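Local coordinates for putative metal binding protein RUMGNA_00854 (Ruminococcus gnavus, PDB 3U7Z) that binds calcium ions through a small ubiquitin-like domain, though its biological role remains unknown, at residues V22-D26 and S38-V42; T12-G16 and V56-T60; Q67-K73 and F93-E99. One frame throughout, in Å; residues are numbered along the deposited sequence. Where two conformers were deposited one is given.

Interaction 1: residues V22-D26 and S38-V42; sequences VFEFD and SENLV. With CA (calcium ion), chain D.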
# COMPACT_ATOMS: atom_id res chain seq x y z
N VAL A 22 -7.63 -6.78 -6.30
CA VAL A 22 -6.84 -7.65 -5.44
C VAL A 22 -5.64 -8.13 -6.23
O VAL A 22 -5.79 -8.62 -7.37
CB VAL A 22 -7.67 -8.88 -4.96
CG1 VAL A 22 -6.82 -9.83 -4.17
CG2 VAL A 22 -8.86 -8.42 -4.14
N PHE A 23 -4.48 -8.01 -5.60
CA PHE A 23 -3.24 -8.40 -6.19
C PHE A 23 -2.56 -9.42 -5.30
O PHE A 23 -2.46 -9.24 -4.10
CB PHE A 23 -2.32 -7.20 -6.39
CG PHE A 23 -2.89 -6.14 -7.26
CD1 PHE A 23 -2.70 -6.17 -8.66
CD2 PHE A 23 -3.61 -5.11 -6.73
CE1 PHE A 23 -3.25 -5.20 -9.43
CE2 PHE A 23 -4.17 -4.15 -7.55
CZ PHE A 23 -3.97 -4.21 -8.89
N GLU A 24 -2.10 -10.52 -5.87
CA GLU A 24 -1.41 -11.56 -5.11
C GLU A 24 0.05 -11.47 -5.44
O GLU A 24 0.43 -11.28 -6.59
CB GLU A 24 -1.93 -12.94 -5.45
CG GLU A 24 -3.27 -13.22 -4.90
CD GLU A 24 -3.66 -14.65 -5.14
OE1 GLU A 24 -3.65 -15.07 -6.31
OE2 GLU A 24 -3.94 -15.35 -4.15
N PHE A 25 0.89 -11.59 -4.41
CA PHE A 25 2.32 -11.65 -4.61
C PHE A 25 2.95 -12.87 -3.94
O PHE A 25 2.61 -13.25 -2.84
CB PHE A 25 2.96 -10.41 -4.02
CG PHE A 25 2.54 -9.15 -4.68
CD1 PHE A 25 3.25 -8.66 -5.77
CD2 PHE A 25 1.50 -8.39 -4.17
CE1 PHE A 25 2.87 -7.45 -6.39
CE2 PHE A 25 1.12 -7.17 -4.78
CZ PHE A 25 1.80 -6.71 -5.86
N ASP A 26 3.87 -13.48 -4.67
CA ASP A 26 4.72 -14.51 -4.12
C ASP A 26 6.12 -13.90 -4.09
O ASP A 26 6.72 -13.68 -5.12
CB ASP A 26 4.63 -15.76 -5.00
CG ASP A 26 3.17 -16.23 -5.22
OD1 ASP A 26 2.52 -16.66 -4.26
OD2 ASP A 26 2.66 -16.12 -6.36
N SER A 38 7.62 -3.82 -7.00
CA SER A 38 8.07 -4.88 -7.87
C SER A 38 7.34 -4.90 -9.18
O SER A 38 7.91 -5.28 -10.22
CB SER A 38 8.05 -6.24 -7.16
OG SER A 38 6.76 -6.71 -6.91
N GLU A 39 6.06 -4.49 -9.15
CA GLU A 39 5.19 -4.42 -10.30
C GLU A 39 4.79 -2.98 -10.61
O GLU A 39 3.84 -2.76 -11.35
CB GLU A 39 3.92 -5.25 -10.02
CG GLU A 39 4.15 -6.75 -9.84
CD GLU A 39 4.53 -7.44 -11.14
OE1 GLU A 39 4.07 -7.00 -12.21
OE2 GLU A 39 5.29 -8.43 -11.08
N ASN A 40 5.50 -2.01 -10.03
CA ASN A 40 5.11 -0.62 -10.15
C ASN A 40 3.62 -0.38 -9.82
O ASN A 40 2.93 0.34 -10.51
CB ASN A 40 5.53 -0.04 -11.50
CG ASN A 40 5.53 1.46 -11.50
OD1 ASN A 40 5.48 2.08 -10.45
ND2 ASN A 40 5.57 2.04 -12.64
N LEU A 41 3.17 -0.95 -8.72
CA LEU A 41 1.75 -0.79 -8.32
C LEU A 41 1.48 0.54 -7.63
O LEU A 41 0.35 0.93 -7.51
CB LEU A 41 1.34 -1.94 -7.41
CG LEU A 41 -0.12 -2.04 -6.93
CD1 LEU A 41 -1.06 -2.18 -8.14
CD2 LEU A 41 -0.25 -3.19 -5.95
N VAL A 42 2.53 1.20 -7.16
CA VAL A 42 2.42 2.47 -6.49
C VAL A 42 3.47 3.44 -7.01
O VAL A 42 4.47 3.03 -7.63
CB VAL A 42 2.64 2.34 -4.98
CG1 VAL A 42 1.63 1.33 -4.32
CG2 VAL A 42 4.05 1.99 -4.61
CA CA D . 6.49 3.45 -8.83
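Phe-23 and Phe-25 of outer strand 20-27 meet Ser-38, Glu-39 and Leu-41 in a small, apolar surface contact between the sheet and the loop that leaves helix 32-38. Leu-41 joins the two rings: its CG stands anti to the backbone N (chi1 -176°), which carries the branched end toward them. Leu-41 CD1 lies over a face of the Phe-23 ring, 3.8 Å from the centroid and 19° off the normal, a CH-pi contact. Leu-41 CD2 lies between the rings, touching Phe-23 CD2 (3.9 Å) and reaching the edge of the Phe-25 ring, 4.1 Å from Phe-25 CZ. Also at the edge of Phe-25, Glu-39 brings up its CG, 3.7 Å from Phe-25 CE1; its chain bends at chi2 (-71°), and it is the aliphatic part that does the touching. Ser-38 OG, which hydrogen-bonds to Val-35 O, comes within 4.0 Å of Phe-25 CE1. Beyond Leu-41 the chain faces a metal: Val-42 O binds calcium at 2.4 Å, alongside Asn-40, Glu-37 and Asp-43. Asn-40, with positive phi, ends the helix in a Schellman motif, and the calcium-binding loop so formed packs on the face of the outer strand of a beta-grasp sheet.

Interaction 2: residues T12-G16 and V56-T60; sequences TVIHG and VDEET. With CA (calcium ion), chain F; EDO (1,2-ethanediol), chain K.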
# COMPACT_ATOMS: atom_id res chain seq x y z
N THR A 12 -4.89 -5.58 -1.44
CA THR A 12 -6.14 -5.13 -2.02
C THR A 12 -6.15 -3.61 -2.06
O THR A 12 -5.83 -2.97 -1.07
CB THR A 12 -7.33 -5.64 -1.24
OG1 THR A 12 -7.30 -7.07 -1.19
CG2 THR A 12 -8.64 -5.21 -1.84
N VAL A 13 -6.40 -3.06 -3.24
CA VAL A 13 -6.52 -1.65 -3.44
C VAL A 13 -7.98 -1.27 -3.43
O VAL A 13 -8.73 -1.78 -4.24
CB VAL A 13 -5.84 -1.20 -4.72
CG1 VAL A 13 -5.97 0.28 -4.92
CG2 VAL A 13 -4.37 -1.67 -4.73
N ILE A 14 -8.35 -0.39 -2.52
CA ILE A 14 -9.73 0.12 -2.43
C ILE A 14 -9.72 1.56 -2.94
O ILE A 14 -9.22 2.50 -2.31
CB ILE A 14 -10.34 -0.02 -1.04
CG1 ILE A 14 -10.33 -1.48 -0.57
CG2 ILE A 14 -11.80 0.40 -1.04
CD1 ILE A 14 -9.11 -1.89 0.19
N HIS A 15 -10.21 1.68 -4.14
CA HIS A 15 -10.20 2.89 -4.90
C HIS A 15 -11.25 3.90 -4.37
O HIS A 15 -12.16 3.56 -3.60
CB HIS A 15 -10.39 2.59 -6.41
CG HIS A 15 -9.16 2.04 -7.07
ND1 HIS A 15 -8.07 2.83 -7.34
CD2 HIS A 15 -8.81 0.77 -7.42
CE1 HIS A 15 -7.13 2.10 -7.93
NE2 HIS A 15 -7.55 0.83 -7.98
N GLY A 16 -11.15 5.10 -4.93
CA GLY A 16 -12.05 6.21 -4.60
C GLY A 16 -13.50 5.91 -4.88
O GLY A 16 -14.33 6.40 -4.13
N VAL A 56 -1.76 4.78 -6.37
CA VAL A 56 -1.84 3.34 -6.25
C VAL A 56 -2.74 2.81 -7.37
O VAL A 56 -3.84 3.30 -7.56
CB VAL A 56 -2.46 2.90 -4.88
CG1 VAL A 56 -2.46 1.40 -4.77
CG2 VAL A 56 -1.64 3.51 -3.73
N ASP A 57 -2.23 1.86 -8.15
CA ASP A 57 -3.02 1.21 -9.17
C ASP A 57 -3.68 2.25 -10.05
O ASP A 57 -4.86 2.18 -10.29
CB ASP A 57 -4.03 0.22 -8.57
CG ASP A 57 -4.77 -0.61 -9.58
OD1 ASP A 57 -4.19 -1.00 -10.63
OD2 ASP A 57 -5.96 -0.93 -9.29
N GLU A 58 -2.88 3.22 -10.52
CA GLU A 58 -3.31 4.27 -11.44
C GLU A 58 -4.34 5.23 -10.93
O GLU A 58 -4.97 5.91 -11.71
CB GLU A 58 -3.74 3.67 -12.78
CG GLU A 58 -2.67 2.82 -13.41
CD GLU A 58 -3.09 2.31 -14.76
OE1 GLU A 58 -4.28 1.95 -14.95
OE2 GLU A 58 -2.20 2.20 -15.64
N GLU A 59 -4.45 5.36 -9.62
CA GLU A 59 -5.26 6.38 -9.02
C GLU A 59 -4.45 7.25 -8.07
O GLU A 59 -3.81 6.77 -7.12
CB GLU A 59 -6.47 5.78 -8.24
CG GLU A 59 -7.33 6.88 -7.65
CD GLU A 59 -8.63 6.43 -7.03
OE1 GLU A 59 -8.68 5.31 -6.56
OE2 GLU A 59 -9.62 7.21 -6.97
N THR A 60 -4.46 8.54 -8.36
CA THR A 60 -3.67 9.51 -7.65
C THR A 60 -4.57 10.24 -6.66
O THR A 60 -5.65 10.75 -7.04
CB THR A 60 -3.03 10.54 -8.64
OG1 THR A 60 -2.14 9.83 -9.51
CG2 THR A 60 -2.22 11.63 -7.88
CA CA F . -3.58 -1.64 -12.60
C1 EDO K . 2.49 3.58 -10.53
O1 EDO K . 2.45 4.44 -11.68
C2 EDO K . 1.12 3.46 -9.86
O2 EDO K . -0.06 3.08 -10.61
O HOH W 1 -5.13 0.44 -13.13
O HOH W 2 -1.46 -2.78 -12.01
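The imidazole of His-15 is held at its edge by two carboxylates, those of Asp-57 and Glu-59, while one of its faces is covered by CG1 of Val-13, offset toward the rim. Both ring nitrogens donate. His-15 ND1 bonds to Glu-59 OE1 at 2.7 Å, and His-15 NE2 to Asp-57 OD2, also at 2.7 Å. Each acceptor lies close to the ring plane, yet neither carboxylate is coplanar with the ring: Glu-59 is turned by 30° and Asp-57 by 47°, and both oxygens are met on their anti side. Two such bonds fix the rotation of the ring, and an imidazole donating at both nitrogens is consistent with a protonated histidine between two acids. Glu-59 reaches across with an extended chain, a chi1 of -178° turning CG away from the backbone N. Glu-59 OE1 is gripped twice, since its syn lone pair also accepts from Gly-16 N at 3.0 Å. Beside the polar group, Val-13 CG2 packs on Val-56 CG1 at 3.6 Å, and both valines also touch Trp-69.

Asp-57 divides its oxygens between two tasks. OD2 takes the histidine bond and a weak one from Asn-21, whereas Asp-57 OD1 binds a calcium ion at 2.2 Å. Waters 1 and 2 are further ligands of this ion, and water 1 also donates to Glu-58 OE1. His-15 is therefore a second-shell residue and probably helps to orient the metal-binding carboxylate. Asp-57 and Glu-58, both with positive phi, form the corners of a type I' turn, closed by Val-56 N to Glu-59 O and Glu-59 N to Val-56 O. This is the tight two-residue beta hairpin of strands 52-56 and 59-60, its tip carrying a calcium site braced by a histidine.

Interaction 3: residues Q67-K73 and F93-E99; sequences QWWCITK and FELTLKE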
# COMPACT_ATOMS: atom_id res chain seq x y z
N GLN A 67 -7.16 14.06 0.31
CA GLN A 67 -7.15 12.63 0.06
C GLN A 67 -5.76 12.07 0.28
O GLN A 67 -4.77 12.75 0.04
CB GLN A 67 -7.57 12.33 -1.35
CG GLN A 67 -8.95 12.73 -1.68
CD GLN A 67 -9.34 12.49 -3.11
OE1 GLN A 67 -8.53 12.11 -3.95
NE2 GLN A 67 -10.60 12.77 -3.39
N TRP A 68 -5.72 10.82 0.74
CA TRP A 68 -4.47 10.17 1.03
C TRP A 68 -4.67 8.67 1.03
O TRP A 68 -5.73 8.14 1.33
CB TRP A 68 -3.90 10.63 2.38
CG TRP A 68 -4.83 10.49 3.55
CD1 TRP A 68 -5.88 11.32 3.83
CD2 TRP A 68 -4.73 9.62 4.64
NE1 TRP A 68 -6.48 10.96 4.99
CE2 TRP A 68 -5.78 9.92 5.53
CE3 TRP A 68 -3.90 8.54 4.94
CZ2 TRP A 68 -6.01 9.20 6.67
CZ3 TRP A 68 -4.09 7.89 6.12
CH2 TRP A 68 -5.14 8.21 6.97
N TRP A 69 -3.61 7.96 0.66
CA TRP A 69 -3.57 6.49 0.68
C TRP A 69 -3.17 6.00 2.05
O TRP A 69 -2.20 6.45 2.65
CB TRP A 69 -2.60 5.96 -0.37
CG TRP A 69 -3.14 6.13 -1.74
CD1 TRP A 69 -2.76 7.10 -2.70
CD2 TRP A 69 -4.15 5.34 -2.37
NE1 TRP A 69 -3.50 6.93 -3.82
CE2 TRP A 69 -4.36 5.88 -3.65
CE3 TRP A 69 -4.86 4.22 -1.97
CZ2 TRP A 69 -5.26 5.30 -4.54
CZ3 TRP A 69 -5.78 3.67 -2.83
CH2 TRP A 69 -5.96 4.22 -4.11
N CYS A 70 -3.95 5.05 2.55
CA CYS A 70 -3.77 4.46 3.86
C CYS A 70 -3.47 2.99 3.78
O CYS A 70 -4.15 2.27 3.09
CB CYS A 70 -5.07 4.68 4.65
SG CYS A 70 -5.01 3.77 6.21
N ILE A 71 -2.47 2.55 4.52
CA ILE A 71 -2.09 1.14 4.56
C ILE A 71 -2.73 0.49 5.78
O ILE A 71 -2.56 0.97 6.89
CB ILE A 71 -0.57 0.91 4.71
CG1 ILE A 71 0.22 1.63 3.62
CG2 ILE A 71 -0.20 -0.61 4.67
CD1 ILE A 71 1.73 1.75 3.82
N THR A 72 -3.41 -0.65 5.58
CA THR A 72 -3.89 -1.47 6.70
C THR A 72 -3.48 -2.90 6.44
O THR A 72 -3.06 -3.26 5.34
CB THR A 72 -5.40 -1.34 6.93
OG1 THR A 72 -6.08 -1.57 5.72
CG2 THR A 72 -5.73 0.01 7.45
N LYS A 73 -3.52 -3.72 7.49
CA LYS A 73 -3.18 -5.12 7.40
C LYS A 73 -4.34 -5.87 8.06
O LYS A 73 -4.55 -5.78 9.27
CB LYS A 73 -1.83 -5.36 8.08
CG LYS A 73 -1.36 -6.83 8.09
CD LYS A 73 0.10 -6.86 8.67
CE LYS A 73 0.48 -8.03 9.53
NZ LYS A 73 1.61 -7.63 10.48
N PHE A 93 -2.76 -7.14 3.03
CA PHE A 93 -2.68 -5.72 3.19
C PHE A 93 -3.72 -5.07 2.35
O PHE A 93 -4.15 -5.61 1.34
CB PHE A 93 -1.33 -5.16 2.76
CG PHE A 93 -0.21 -5.57 3.64
CD1 PHE A 93 0.10 -4.83 4.75
CD2 PHE A 93 0.57 -6.71 3.35
CE1 PHE A 93 1.15 -5.17 5.61
CE2 PHE A 93 1.61 -7.09 4.24
CZ PHE A 93 1.90 -6.28 5.35
N GLU A 94 -4.13 -3.88 2.78
CA GLU A 94 -5.04 -3.05 1.97
C GLU A 94 -4.41 -1.67 1.81
O GLU A 94 -3.74 -1.15 2.74
CB GLU A 94 -6.43 -2.95 2.62
CG GLU A 94 -6.99 -4.30 3.03
CD GLU A 94 -6.45 -4.89 4.36
OE1 GLU A 94 -6.23 -4.13 5.33
OE2 GLU A 94 -6.33 -6.14 4.47
N LEU A 95 -4.64 -1.07 0.66
CA LEU A 95 -4.30 0.35 0.38
C LEU A 95 -5.64 1.02 0.04
O LEU A 95 -6.29 0.67 -0.93
CB LEU A 95 -3.33 0.50 -0.79
CG LEU A 95 -2.00 -0.16 -0.55
CD1 LEU A 95 -1.17 -0.28 -1.80
CD2 LEU A 95 -1.23 0.50 0.50
N THR A 96 -6.08 1.96 0.88
CA THR A 96 -7.38 2.57 0.75
C THR A 96 -7.24 4.05 0.56
O THR A 96 -6.50 4.69 1.27
CB THR A 96 -8.22 2.35 2.02
OG1 THR A 96 -8.29 0.95 2.24
CG2 THR A 96 -9.63 2.89 1.88
N LEU A 97 -7.99 4.56 -0.39
CA LEU A 97 -8.05 6.01 -0.59
C LEU A 97 -8.98 6.61 0.44
O LEU A 97 -10.17 6.38 0.38
CB LEU A 97 -8.43 6.38 -2.01
CG LEU A 97 -8.23 7.84 -2.40
CD1 LEU A 97 -6.84 8.35 -2.26
CD2 LEU A 97 -8.75 8.08 -3.80
N LYS A 98 -8.42 7.44 1.33
CA LYS A 98 -9.16 8.08 2.39
C LYS A 98 -9.24 9.57 2.09
O LYS A 98 -8.49 10.12 1.32
CB LYS A 98 -8.51 7.82 3.74
CG LYS A 98 -8.58 6.40 4.22
CD LYS A 98 -8.03 6.22 5.67
CE LYS A 98 -8.10 4.76 6.11
NZ LYS A 98 -7.24 4.43 7.29
N GLU A 99 -10.17 10.23 2.78
CA GLU A 99 -10.37 11.67 2.66
C GLU A 99 -10.51 12.26 4.06
O GLU A 99 -11.32 11.80 4.86
CB GLU A 99 -11.63 12.00 1.84
CG GLU A 99 -11.81 11.19 0.59
CD GLU A 99 -12.85 11.81 -0.32
OE1 GLU A 99 -14.05 11.74 0.03
OE2 GLU A 99 -12.45 12.37 -1.36
O HOH W 3 -6.19 0.54 3.98
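Trp-69 and Leu-97, a non-hydrogen-bonded pair on neighbouring antiparallel strands, cross at a slant on one face of the sheet, Leu-97 CD1 lying over the middle of the indole, 3.9 Å from the centroid of the Trp-69 five-membered ring. On this inner face the side chains continue in register: Ile-71 and Leu-95 run side by side, Ile-71 CG1 to Leu-95 CD2 at 3.6 Å, and Lys-73 runs alongside Phe-93 with CG over a face of the ring, Lys-73 CD to Phe-93 CE1 at 3.6 Å. At the far end the row turns polar, where Gln-67 NE2 donates to Glu-99 OE2 at 2.8 Å.

The other face has its own pairs. Lys-98 CB covers a face of Trp-68, whose NE1 is hydrogen-bonded to Gly-100 O. Thr-72 meets Glu-94 at about a right angle, Thr-72 OG1 donating to the anti lone pair of Glu-94 OE1 at 2.6 Å; Gly-75 N is a second donor to that oxygen. Water 3 joins Cys-70 O, Thr-72 OG1 and Thr-96 OG1. Paired backbone bonds at Trp-68/Lys-98, Cys-70/Thr-96 and Thr-72/Glu-94 complete the regular antiparallel pairing of two strands of a beta-grasp sheet, whose inner face packs on helix 32-38.

All three contacts reach the five-stranded mixed sheet, whose order 20-27, 7-14, 92-99, 67-73, 76-77 is that of the beta-grasp fold. Interaction 3 is by far the largest and is built on backbone bonding; interaction 1, at the sheet's outer strand, is a surface contact of apolar side chains; interaction 2, partly buried, relies on charged and polar groups. Strand 7-14 bridges them, pairing with 20-27 on one flank and 92-99 on the other. Interactions 1 and 2 meet where Phe-23 packs on Asp-57 and Leu-41 O probably bonds to Asp-57 N, and each holds calcium ligands. Trp-69 and Leu-95 of interaction 3 pack against Val-56 in the interior.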